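Local coordinates for protein cysteine hydrolase (Staphylococcus aureus, PDB 6KUA) that hydrolyses nicotinamide to nicotinate and ammonia, as a zinc-containing nicotinamidase of the isochorismatase family of cysteine hydrolases, at residues 5-10 / 139-144; 41-46 / 91-96; 48-53 / 117-122; 100-105 / 113-118. All coordinates share one frame; numbering follows the deposited sequence.

Contact 1. Residues 5-10 / 139-144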
# COMPACT_ATOMS: atom_id res chain seq x y z
N ALA A 5 -12.56 16.76 2.77
CA ALA A 5 -13.37 15.97 1.86
C ALA A 5 -14.37 15.18 2.68
O ALA A 5 -14.11 14.83 3.84
CB ALA A 5 -12.52 15.04 0.97
N LEU A 6 -15.52 14.93 2.08
CA LEU A 6 -16.56 14.13 2.69
C LEU A 6 -16.53 12.75 2.06
O LEU A 6 -16.54 12.62 0.83
CB LEU A 6 -17.93 14.80 2.49
CG LEU A 6 -19.14 14.03 3.02
CD1 LEU A 6 -19.11 13.97 4.53
CD2 LEU A 6 -20.41 14.70 2.54
N LEU A 7 -16.48 11.71 2.88
CA LEU A 7 -16.53 10.33 2.41
C LEU A 7 -17.87 9.74 2.82
O LEU A 7 -18.15 9.61 4.01
CB LEU A 7 -15.38 9.50 2.98
CG LEU A 7 -13.96 10.06 2.83
CD1 LEU A 7 -12.89 9.07 3.32
CD2 LEU A 7 -13.68 10.49 1.40
N VAL A 8 -18.69 9.38 1.83
CA VAL A 8 -20.00 8.78 2.06
C VAL A 8 -19.89 7.30 1.76
O VAL A 8 -19.81 6.88 0.60
CB VAL A 8 -21.09 9.44 1.20
CG1 VAL A 8 -22.46 8.81 1.50
CG2 VAL A 8 -21.09 10.94 1.45
N VAL A 9 -19.88 6.49 2.82
CA VAL A 9 -19.55 5.07 2.72
C VAL A 9 -20.83 4.24 2.65
O VAL A 9 -21.66 4.26 3.56
CB VAL A 9 -18.68 4.63 3.91
CG1 VAL A 9 -18.27 3.17 3.76
CG2 VAL A 9 -17.44 5.52 4.00
N ASP A 10 -20.98 3.52 1.52
CA ASP A 10 -21.94 2.43 1.34
C ASP A 10 -23.38 2.79 1.73
O ASP A 10 -24.09 1.99 2.34
CB ASP A 10 -21.48 1.18 2.09
CG ASP A 10 -20.46 0.40 1.31
OD1 ASP A 10 -20.74 0.10 0.13
OD2 ASP A 10 -19.37 0.12 1.86
N LEU A 139 -15.40 1.97 10.05
CA LEU A 139 -14.24 1.70 10.90
C LEU A 139 -13.01 1.39 10.06
O LEU A 139 -11.93 1.96 10.28
CB LEU A 139 -14.55 0.53 11.85
CG LEU A 139 -13.34 -0.11 12.54
CD1 LEU A 139 -12.84 0.79 13.65
CD2 LEU A 139 -13.65 -1.52 13.10
N HIS A 140 -13.14 0.46 9.11
CA HIS A 140 -12.01 0.09 8.27
C HIS A 140 -11.52 1.29 7.46
O HIS A 140 -10.31 1.48 7.29
CB HIS A 140 -12.38 -1.07 7.34
CG HIS A 140 -12.56 -2.38 8.04
ND1 HIS A 140 -12.21 -3.58 7.46
CD2 HIS A 140 -13.07 -2.69 9.26
CE1 HIS A 140 -12.49 -4.58 8.29
NE2 HIS A 140 -13.01 -4.07 9.39
N THR A 141 -12.45 2.08 6.92
CA THR A 141 -12.06 3.30 6.21
C THR A 141 -11.35 4.27 7.15
O THR A 141 -10.32 4.83 6.79
CB THR A 141 -13.30 3.95 5.58
OG1 THR A 141 -13.85 3.05 4.61
CG2 THR A 141 -12.95 5.29 4.91
N ALA A 142 -11.88 4.45 8.37
CA ALA A 142 -11.28 5.38 9.32
C ALA A 142 -9.86 4.96 9.71
O ALA A 142 -8.97 5.81 9.85
CB ALA A 142 -12.15 5.50 10.58
N ILE A 143 -9.63 3.66 9.86
CA ILE A 143 -8.30 3.16 10.24
C ILE A 143 -7.28 3.44 9.15
O ILE A 143 -6.16 3.87 9.43
CB ILE A 143 -8.37 1.66 10.58
CG1 ILE A 143 -9.12 1.46 11.89
CG2 ILE A 143 -6.95 1.08 10.65
CD1 ILE A 143 -9.60 0.07 12.09
N SER A 144 -7.65 3.22 7.89
CA SER A 144 -6.74 3.55 6.80
C SER A 144 -6.50 5.05 6.70
O SER A 144 -5.37 5.48 6.44
CB SER A 144 -7.28 3.02 5.47
OG SER A 144 -6.84 1.68 5.30
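Thr141 meets Leu7 and Val9 on a small, wholly buried patch of about 99 Å², of which the threonine supplies roughly half. Leu7 and Thr141 approach at an oblique angle, methyl against methyl, with Leu7 CD1 4.1 Å from Thr141 CG2. The leucine gets there because its CG stands beside the backbone N (chi1 -51°) and the chain beyond runs out toward the helix. The second approach is looser: Val9 CG2 lies 4.4 Å from Thr141 OG1, a van der Waals distance at most. No hydrogen bond joins the two segments. The methyl of Thr141 thus meets Leu7, while the hydroxyl, bonded to Cys137 O one helical turn back and to Ser109 OG, turns only its flank to Val9. The nearest backbones, Val9 CA and Thr141 CA, remain 8.5 Å apart, a spacing that leaves room for one layer of side chains. Strand 4-9 is the middle strand of the five-stranded parallel sheet, and helix 137-147 packs on the face that carries Leu7 and Val9, as in the alpha/beta isochorismatase fold. Strands 48-54 and 126-132 flank it, while helix 164-176 packs against Leu139 and Ala142, and Ile143 meets Ile143 of a second subunit.

Contact 2. Residues 41-46 / 91-96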
# COMPACT_ATOMS: atom_id res chain seq x y z
N ASP A 41 -23.39 21.02 2.62
CA ASP A 41 -22.35 21.85 3.23
C ASP A 41 -21.08 21.85 2.39
O ASP A 41 -20.57 22.91 2.00
CB ASP A 41 -22.06 21.36 4.64
CG ASP A 41 -21.18 22.32 5.43
OD1 ASP A 41 -21.73 23.27 6.03
OD2 ASP A 41 -19.94 22.14 5.46
N PHE A 42 -20.54 20.67 2.11
CA PHE A 42 -19.34 20.56 1.30
C PHE A 42 -19.55 21.16 -0.09
O PHE A 42 -18.67 21.86 -0.61
CB PHE A 42 -18.90 19.10 1.19
CG PHE A 42 -18.12 18.62 2.39
CD1 PHE A 42 -18.76 18.40 3.61
CD2 PHE A 42 -16.75 18.42 2.31
CE1 PHE A 42 -18.05 17.97 4.72
CE2 PHE A 42 -16.02 17.99 3.43
CZ PHE A 42 -16.68 17.77 4.63
N ASN A 43 -20.70 20.87 -0.71
CA ASN A 43 -20.96 21.36 -2.06
C ASN A 43 -20.98 22.88 -2.09
O ASN A 43 -20.42 23.50 -3.01
CB ASN A 43 -22.28 20.79 -2.57
CG ASN A 43 -22.50 21.04 -4.04
OD1 ASN A 43 -21.81 20.46 -4.89
ND2 ASN A 43 -23.46 21.90 -4.35
N TYR A 44 -21.59 23.50 -1.08
CA TYR A 44 -21.60 24.96 -0.96
C TYR A 44 -20.22 25.55 -1.18
O TYR A 44 -20.06 26.51 -1.94
CB TYR A 44 -22.14 25.37 0.41
CG TYR A 44 -22.14 26.86 0.63
CD1 TYR A 44 -23.18 27.65 0.15
CD2 TYR A 44 -21.12 27.48 1.32
CE1 TYR A 44 -23.19 29.02 0.34
CE2 TYR A 44 -21.12 28.86 1.53
CZ TYR A 44 -22.17 29.62 1.03
OH TYR A 44 -22.16 30.99 1.22
N TYR A 45 -19.20 24.98 -0.53
CA TYR A 45 -17.84 25.48 -0.65
C TYR A 45 -17.09 24.86 -1.81
O TYR A 45 -15.90 25.12 -1.97
CB TYR A 45 -17.06 25.23 0.64
CG TYR A 45 -17.57 26.02 1.81
CD1 TYR A 45 -17.16 27.33 2.02
CD2 TYR A 45 -18.46 25.45 2.72
CE1 TYR A 45 -17.63 28.05 3.09
CE2 TYR A 45 -18.93 26.18 3.81
CZ TYR A 45 -18.51 27.47 3.98
OH TYR A 45 -18.96 28.20 5.05
N GLN A 46 -17.78 24.03 -2.61
CA GLN A 46 -17.16 23.23 -3.66
C GLN A 46 -16.04 22.36 -3.12
O GLN A 46 -15.06 22.09 -3.81
CB GLN A 46 -16.66 24.11 -4.81
CG GLN A 46 -17.78 24.83 -5.57
CD GLN A 46 -18.70 23.88 -6.33
OE1 GLN A 46 -19.86 23.68 -5.94
NE2 GLN A 46 -18.19 23.30 -7.42
N GLU A 91 -27.93 12.49 -8.04
CA GLU A 91 -28.30 12.63 -9.45
C GLU A 91 -28.15 14.07 -9.94
O GLU A 91 -27.78 14.29 -11.10
CB GLU A 91 -29.74 12.15 -9.68
CG GLU A 91 -30.00 10.69 -9.32
CD GLU A 91 -28.96 9.73 -9.89
OE1 GLU A 91 -28.60 8.75 -9.18
OE2 GLU A 91 -28.51 9.95 -11.04
N THR A 92 -28.41 15.06 -9.09
CA THR A 92 -28.33 16.45 -9.51
C THR A 92 -26.93 17.06 -9.40
O THR A 92 -26.74 18.18 -9.87
CB THR A 92 -29.29 17.33 -8.70
OG1 THR A 92 -28.64 17.79 -7.51
CG2 THR A 92 -30.55 16.56 -8.32
N ILE A 93 -25.96 16.37 -8.79
CA ILE A 93 -24.62 16.93 -8.67
C ILE A 93 -23.54 16.03 -9.26
O ILE A 93 -22.37 16.41 -9.27
CB ILE A 93 -24.27 17.29 -7.20
CG1 ILE A 93 -24.32 16.06 -6.29
CG2 ILE A 93 -25.20 18.37 -6.67
CD1 ILE A 93 -23.76 16.33 -4.90
N LYS A 94 -23.90 14.86 -9.79
CA LYS A 94 -22.89 13.86 -10.12
C LYS A 94 -21.95 14.29 -11.25
O LYS A 94 -20.84 13.74 -11.34
CB LYS A 94 -23.55 12.54 -10.48
CG LYS A 94 -24.72 12.66 -11.44
CD LYS A 94 -25.26 11.29 -11.79
CE LYS A 94 -25.66 11.20 -13.25
NZ LYS A 94 -26.44 9.96 -13.51
N ALA A 95 -22.33 15.25 -12.09
CA ALA A 95 -21.42 15.70 -13.13
C ALA A 95 -20.42 16.76 -12.65
O ALA A 95 -19.50 17.11 -13.40
CB ALA A 95 -22.20 16.27 -14.32
N GLN A 96 -20.57 17.26 -11.43
CA GLN A 96 -19.69 18.31 -10.95
C GLN A 96 -18.28 17.79 -10.69
O GLN A 96 -18.09 16.63 -10.32
CB GLN A 96 -20.26 18.93 -9.68
CG GLN A 96 -21.67 19.49 -9.84
CD GLN A 96 -22.19 20.14 -8.56
OE1 GLN A 96 -23.34 20.57 -8.50
NE2 GLN A 96 -21.33 20.21 -7.54
O HOH W 1 -24.03 22.90 -7.10
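Asn43 and Gln96 account for most of the 128 Å² buried here, and their amides are joined directly. Gln96 NE2 donates to Asn43 OD1 over 2.7 Å, with an N-H...O angle of 148°. The donor lies in the carbonyl plane of Asn43, on a lone pair, and the two amide planes are 30° apart, so the groups meet almost coplanar although the side chains cross at about a right angle. A water closes the pairing on the other atoms: it accepts from Asn43 ND2 at 3.0 Å and donates to Gln96 OE1 at 2.8 Å. Both ends of both amides are therefore engaged, which fixes their rotation. Gln96 reaches across by holding its chain extended beyond CG (chi2 -178°).

Each partner sits where a helix gives out. Helix 32-44 closes in a Schellman motif, in which Gln46 has positive phi and its N donates to Asn43 O at 2.7 Å. After helix 84-93, residues Ile93 to Gln96 form a type I beta turn, with Gln96 N bonded to Ile93 O at 2.9 Å. The turn brings Gln96 back toward the neighbouring helix. Ile93, the third contributor, is buried and touches only loosely, its CG2 4.4 Å from Asn43 OD1. Asn98, close by on the way to strand 99-104, extends the amide cluster, accepting from Gln96 NE2 through OD1 and making a weak bond to Asn43 OD1 through ND2.

Contact 3. Residues 48-53 / 117-122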
# COMPACT_ATOMS: atom_id res chain seq x y z
N HIS A 48 -14.71 18.60 -1.87
CA HIS A 48 -14.84 17.36 -2.61
C HIS A 48 -15.64 16.33 -1.82
O HIS A 48 -15.49 16.22 -0.61
CB HIS A 48 -13.45 16.83 -2.97
CG HIS A 48 -12.78 17.66 -4.00
ND1 HIS A 48 -13.00 17.49 -5.35
CD2 HIS A 48 -11.94 18.73 -3.89
CE1 HIS A 48 -12.31 18.39 -6.03
NE2 HIS A 48 -11.66 19.15 -5.16
N ILE A 49 -16.49 15.60 -2.53
CA ILE A 49 -17.36 14.59 -1.95
C ILE A 49 -17.14 13.29 -2.71
O ILE A 49 -17.25 13.26 -3.94
CB ILE A 49 -18.84 14.99 -2.01
CG1 ILE A 49 -19.05 16.37 -1.37
CG2 ILE A 49 -19.67 13.96 -1.28
CD1 ILE A 49 -20.06 17.22 -2.09
N PHE A 50 -16.84 12.22 -1.98
CA PHE A 50 -16.57 10.91 -2.56
C PHE A 50 -17.65 9.95 -2.07
O PHE A 50 -17.83 9.78 -0.86
CB PHE A 50 -15.18 10.40 -2.17
CG PHE A 50 -14.06 11.28 -2.64
CD1 PHE A 50 -13.78 12.49 -2.01
CD2 PHE A 50 -13.26 10.89 -3.72
CE1 PHE A 50 -12.74 13.31 -2.45
CE2 PHE A 50 -12.20 11.70 -4.16
CZ PHE A 50 -11.94 12.91 -3.53
N PHE A 51 -18.40 9.37 -3.02
CA PHE A 51 -19.34 8.31 -2.72
C PHE A 51 -18.65 6.97 -2.96
O PHE A 51 -18.24 6.68 -4.09
CB PHE A 51 -20.61 8.45 -3.57
CG PHE A 51 -21.41 9.70 -3.26
CD1 PHE A 51 -21.10 10.90 -3.86
CD2 PHE A 51 -22.46 9.65 -2.35
CE1 PHE A 51 -21.84 12.06 -3.57
CE2 PHE A 51 -23.19 10.78 -2.06
CZ PHE A 51 -22.88 11.99 -2.67
N LEU A 52 -18.47 6.20 -1.89
CA LEU A 52 -17.71 4.95 -1.92
C LEU A 52 -18.67 3.78 -1.79
O LEU A 52 -19.42 3.71 -0.81
CB LEU A 52 -16.67 4.93 -0.81
CG LEU A 52 -15.59 5.96 -1.12
CD1 LEU A 52 -15.38 6.90 0.07
CD2 LEU A 52 -14.31 5.26 -1.51
N MET A 53 -18.64 2.86 -2.76
CA MET A 53 -19.69 1.85 -2.88
C MET A 53 -19.12 0.47 -3.17
O MET A 53 -18.38 0.28 -4.14
CB MET A 53 -20.67 2.24 -3.99
CG MET A 53 -21.39 3.55 -3.71
SD MET A 53 -22.65 3.33 -2.45
CE MET A 53 -23.13 1.65 -2.84
N SER A 117 -4.70 8.77 -3.48
CA SER A 117 -4.04 9.61 -4.48
C SER A 117 -4.95 10.73 -4.96
O SER A 117 -4.47 11.84 -5.23
CB SER A 117 -3.57 8.76 -5.66
OG SER A 117 -4.68 8.49 -6.50
N LEU A 118 -6.26 10.47 -5.06
CA LEU A 118 -7.21 11.52 -5.42
C LEU A 118 -7.25 12.63 -4.38
O LEU A 118 -7.31 13.81 -4.73
CB LEU A 118 -8.60 10.92 -5.60
CG LEU A 118 -8.80 10.10 -6.88
CD1 LEU A 118 -10.12 9.31 -6.79
CD2 LEU A 118 -8.79 11.00 -8.12
N LEU A 119 -7.28 12.26 -3.10
CA LEU A 119 -7.25 13.25 -2.03
C LEU A 119 -5.96 14.06 -2.05
O LEU A 119 -5.99 15.30 -1.89
CB LEU A 119 -7.42 12.56 -0.68
CG LEU A 119 -8.71 11.77 -0.45
CD1 LEU A 119 -8.59 10.82 0.77
CD2 LEU A 119 -9.87 12.74 -0.28
N ARG A 120 -4.82 13.39 -2.22
CA ARG A 120 -3.53 14.08 -2.23
C ARG A 120 -3.41 15.05 -3.41
O ARG A 120 -2.88 16.16 -3.24
CB ARG A 120 -2.38 13.08 -2.28
CG ARG A 120 -2.18 12.26 -1.01
CD ARG A 120 -0.92 11.38 -1.12
NE ARG A 120 -0.88 10.34 -0.10
CZ ARG A 120 0.23 9.78 0.37
NH1 ARG A 120 1.41 10.17 -0.08
NH2 ARG A 120 0.16 8.86 1.32
N GLU A 121 -3.88 14.64 -4.60
CA GLU A 121 -3.90 15.52 -5.78
C GLU A 121 -4.55 16.86 -5.46
O GLU A 121 -4.17 17.90 -6.01
CB GLU A 121 -4.71 14.88 -6.93
CG GLU A 121 -3.99 13.93 -7.88
CD GLU A 121 -4.97 13.11 -8.75
OE1 GLU A 121 -6.01 13.65 -9.18
OE2 GLU A 121 -4.70 11.91 -8.99
N ARG A 122 -5.57 16.85 -4.60
CA ARG A 122 -6.42 18.01 -4.35
C ARG A 122 -6.07 18.72 -3.05
O ARG A 122 -6.87 19.53 -2.58
CB ARG A 122 -7.88 17.56 -4.33
CG ARG A 122 -8.35 17.15 -5.70
CD ARG A 122 -9.56 16.21 -5.63
NE ARG A 122 -10.03 15.91 -6.98
CZ ARG A 122 -9.40 15.09 -7.82
NH1 ARG A 122 -8.29 14.48 -7.43
NH2 ARG A 122 -9.88 14.88 -9.04
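This is a strand-on-helix contact: His48 and Phe50 of strand 48-54, beside strand 99-104 in the parallel sheet of the isochorismatase fold, lie against Leu118, Leu119 and Arg122 at the C-terminal end of helix 115-121. It buries about 233 Å² and divides into an apolar part and a second part, where an arginine chain covers an imidazole. In the first, the Phe50 ring meets the two leucines obliquely. Its CE1 lies 3.6 Å from Leu119 CD2, while CE2, on the other side of CZ, is 4.0 Å from Leu118 CB. Leu119 CB does not point at the strand; the branch swings its methyl in.

In the second, Arg122 passes over His48. Arg122 CD stands 3.5 Å from the centroid of the imidazole and only 10° off its normal, a CH-pi contact over one face. The guanidinium is turned 88° from the ring plane and presents an edge to it, with Arg122 NE 3.5 Å from His48 CE1. Arg122 NH1 donates to Leu118 O at 2.9 Å and forms a salt bridge with Glu121 OE1 at 3.0 Å, meeting that oxygen from above the carboxylate plane. His48 ND1 bonds to His100 NE2 on strand 99-104, and the His100 ring stacks on Phe50.

A methylene, rather than the flat cation, thus covers the imidazole, while the partners of NH1 probably offset much of the charge.

Contact 4. Residues 100-105 / 113-118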
# COMPACT_ATOMS: atom_id res chain seq x y z
N HIS A 100 -17.29 12.63 -6.70
CA HIS A 100 -16.63 11.43 -7.20
C HIS A 100 -17.34 10.18 -6.71
O HIS A 100 -17.87 10.14 -5.59
CB HIS A 100 -15.17 11.35 -6.76
CG HIS A 100 -14.45 12.65 -6.88
ND1 HIS A 100 -13.58 12.93 -7.91
CD2 HIS A 100 -14.50 13.77 -6.12
CE1 HIS A 100 -13.10 14.15 -7.76
NE2 HIS A 100 -13.65 14.69 -6.68
N PHE A 101 -17.32 9.16 -7.56
CA PHE A 101 -17.93 7.88 -7.27
C PHE A 101 -16.86 6.82 -7.48
O PHE A 101 -16.28 6.73 -8.56
CB PHE A 101 -19.13 7.63 -8.18
CG PHE A 101 -20.03 6.54 -7.70
CD1 PHE A 101 -19.69 5.21 -7.91
CD2 PHE A 101 -21.21 6.83 -7.03
CE1 PHE A 101 -20.52 4.18 -7.48
CE2 PHE A 101 -22.05 5.82 -6.59
CZ PHE A 101 -21.71 4.49 -6.82
N ILE A 102 -16.61 6.03 -6.44
CA ILE A 102 -15.47 5.12 -6.41
C ILE A 102 -16.01 3.75 -6.02
O ILE A 102 -16.67 3.62 -4.99
CB ILE A 102 -14.40 5.60 -5.42
CG1 ILE A 102 -13.74 6.88 -5.93
CG2 ILE A 102 -13.37 4.50 -5.14
CD1 ILE A 102 -12.52 7.27 -5.16
N ASP A 103 -15.75 2.74 -6.86
CA ASP A 103 -16.05 1.35 -6.52
C ASP A 103 -14.94 0.77 -5.65
O ASP A 103 -13.76 0.99 -5.91
CB ASP A 103 -16.18 0.47 -7.77
CG ASP A 103 -17.25 0.94 -8.73
OD1 ASP A 103 -18.38 1.26 -8.29
OD2 ASP A 103 -16.95 0.95 -9.94
N LYS A 104 -15.33 0.03 -4.63
CA LYS A 104 -14.37 -0.60 -3.73
C LYS A 104 -14.70 -2.09 -3.61
O LYS A 104 -15.84 -2.49 -3.81
CB LYS A 104 -14.36 0.05 -2.34
CG LYS A 104 -15.66 -0.05 -1.54
CD LYS A 104 -15.54 0.78 -0.27
CE LYS A 104 -16.80 0.76 0.58
NZ LYS A 104 -16.93 -0.47 1.39
N THR A 105 -13.67 -2.89 -3.33
CA THR A 105 -13.82 -4.34 -3.27
C THR A 105 -13.76 -4.90 -1.85
O THR A 105 -14.09 -6.07 -1.65
CB THR A 105 -12.76 -5.04 -4.16
OG1 THR A 105 -11.43 -4.68 -3.74
CG2 THR A 105 -12.96 -4.66 -5.64
N THR A 113 -8.12 1.06 -4.17
CA THR A 113 -8.77 2.18 -4.84
C THR A 113 -7.78 3.34 -4.99
O THR A 113 -6.72 3.35 -4.36
CB THR A 113 -10.00 2.68 -4.06
OG1 THR A 113 -9.54 3.41 -2.92
CG2 THR A 113 -10.91 1.49 -3.65
N PRO A 114 -8.08 4.31 -5.85
CA PRO A 114 -7.22 5.49 -5.95
C PRO A 114 -7.59 6.61 -4.98
O PRO A 114 -7.20 7.76 -5.19
CB PRO A 114 -7.43 5.93 -7.40
CG PRO A 114 -8.86 5.54 -7.68
CD PRO A 114 -9.11 4.27 -6.91
N LEU A 115 -8.34 6.29 -3.92
CA LEU A 115 -8.87 7.34 -3.05
C LEU A 115 -7.76 8.21 -2.47
O LEU A 115 -7.82 9.44 -2.53
CB LEU A 115 -9.72 6.73 -1.93
CG LEU A 115 -10.29 7.76 -0.95
CD1 LEU A 115 -11.23 8.74 -1.68
CD2 LEU A 115 -11.02 7.04 0.20
N ASP A 116 -6.73 7.59 -1.89
CA ASP A 116 -5.66 8.37 -1.27
C ASP A 116 -5.01 9.30 -2.29
O ASP A 116 -4.79 10.49 -2.02
CB ASP A 116 -4.63 7.42 -0.63
CG ASP A 116 -3.45 8.15 -0.01
OD1 ASP A 116 -3.64 9.23 0.61
OD2 ASP A 116 -2.30 7.63 -0.13
N SER A 117 -4.70 8.77 -3.48
CA SER A 117 -4.04 9.61 -4.48
C SER A 117 -4.95 10.73 -4.96
O SER A 117 -4.47 11.84 -5.23
CB SER A 117 -3.57 8.76 -5.66
OG SER A 117 -4.68 8.49 -6.50
N LEU A 118 -6.26 10.47 -5.06
CA LEU A 118 -7.21 11.52 -5.42
C LEU A 118 -7.25 12.63 -4.38
O LEU A 118 -7.31 13.81 -4.73
CB LEU A 118 -8.60 10.92 -5.60
CG LEU A 118 -8.80 10.10 -6.88
CD1 LEU A 118 -10.12 9.31 -6.79
CD2 LEU A 118 -8.79 11.00 -8.12
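Thr113 OG1 is held by two groups while the rest of its side chain packs on Ile102 and Lys104. It accepts from Leu115 N at 3.3 Å with a nearly straight N-H...O angle of 162°, an ST turn that leads into helix 115-121, and it gives its own proton to Ser109 O in the preceding loop. Pro114 sits between, at the N-cap position. OG1 stands between the backbone N and the carbonyl carbon (chi1 75°), which leaves the methyl to face the strand: Thr113 CG2 lies 3.7 Å from Asp103 O and 4.0 Å from Lys104 CB.

Ile102 carries the largest share of the 243 Å² buried. Its two branches divide the work. Ile102 CG2 lies 4.0 Å from Thr113 CB, the two side chains crossing at about a right angle. The longer branch ends among leucines, where Ile102 CD1 meets Leu118 CD1 tip to tip at 3.5 Å and Leu115 CD1 from across at 4.0 Å. Lys104 offers CB alone; its NZ turns off to Asp10 and to the carbonyls of Arg106 and Tyr107. The Asp10-Lys104 pair is consistent with the Asp-Lys-Cys triad of this family.

Strand 99-104 is an outermost strand of the sheet within this chain, hydrogen-bonded to strand 48-54. Helix 115-121 lies over both, with Ile102 also touching Leu52 and Leu115 reaching Phe50.

In the fold
The four contacts are arranged about one five-stranded parallel sheet. Contacts 1, 3 and 4 pack helices 137-147 and 115-121 onto the face lined by Leu7, Phe50 and Ile102. Contacts 3 and 4 share helix 115-121, centres about 6 Å apart; contact 1 is about 11 Å from each. Contact 2, centred about 19 Å from contact 1, joins the ends of helices 32-44 and 84-93 on the other side, where Phe42 packs on Ile49. Along the chain contact 1 spans the other three, contacts 2 and 3 interlock, and 2 precedes 4. The Asp10-Lys104 salt bridge links contacts 1 and 4, with the zinc about 7 Å from the Lys104 side chain, consistent with packing that frames the active-site end.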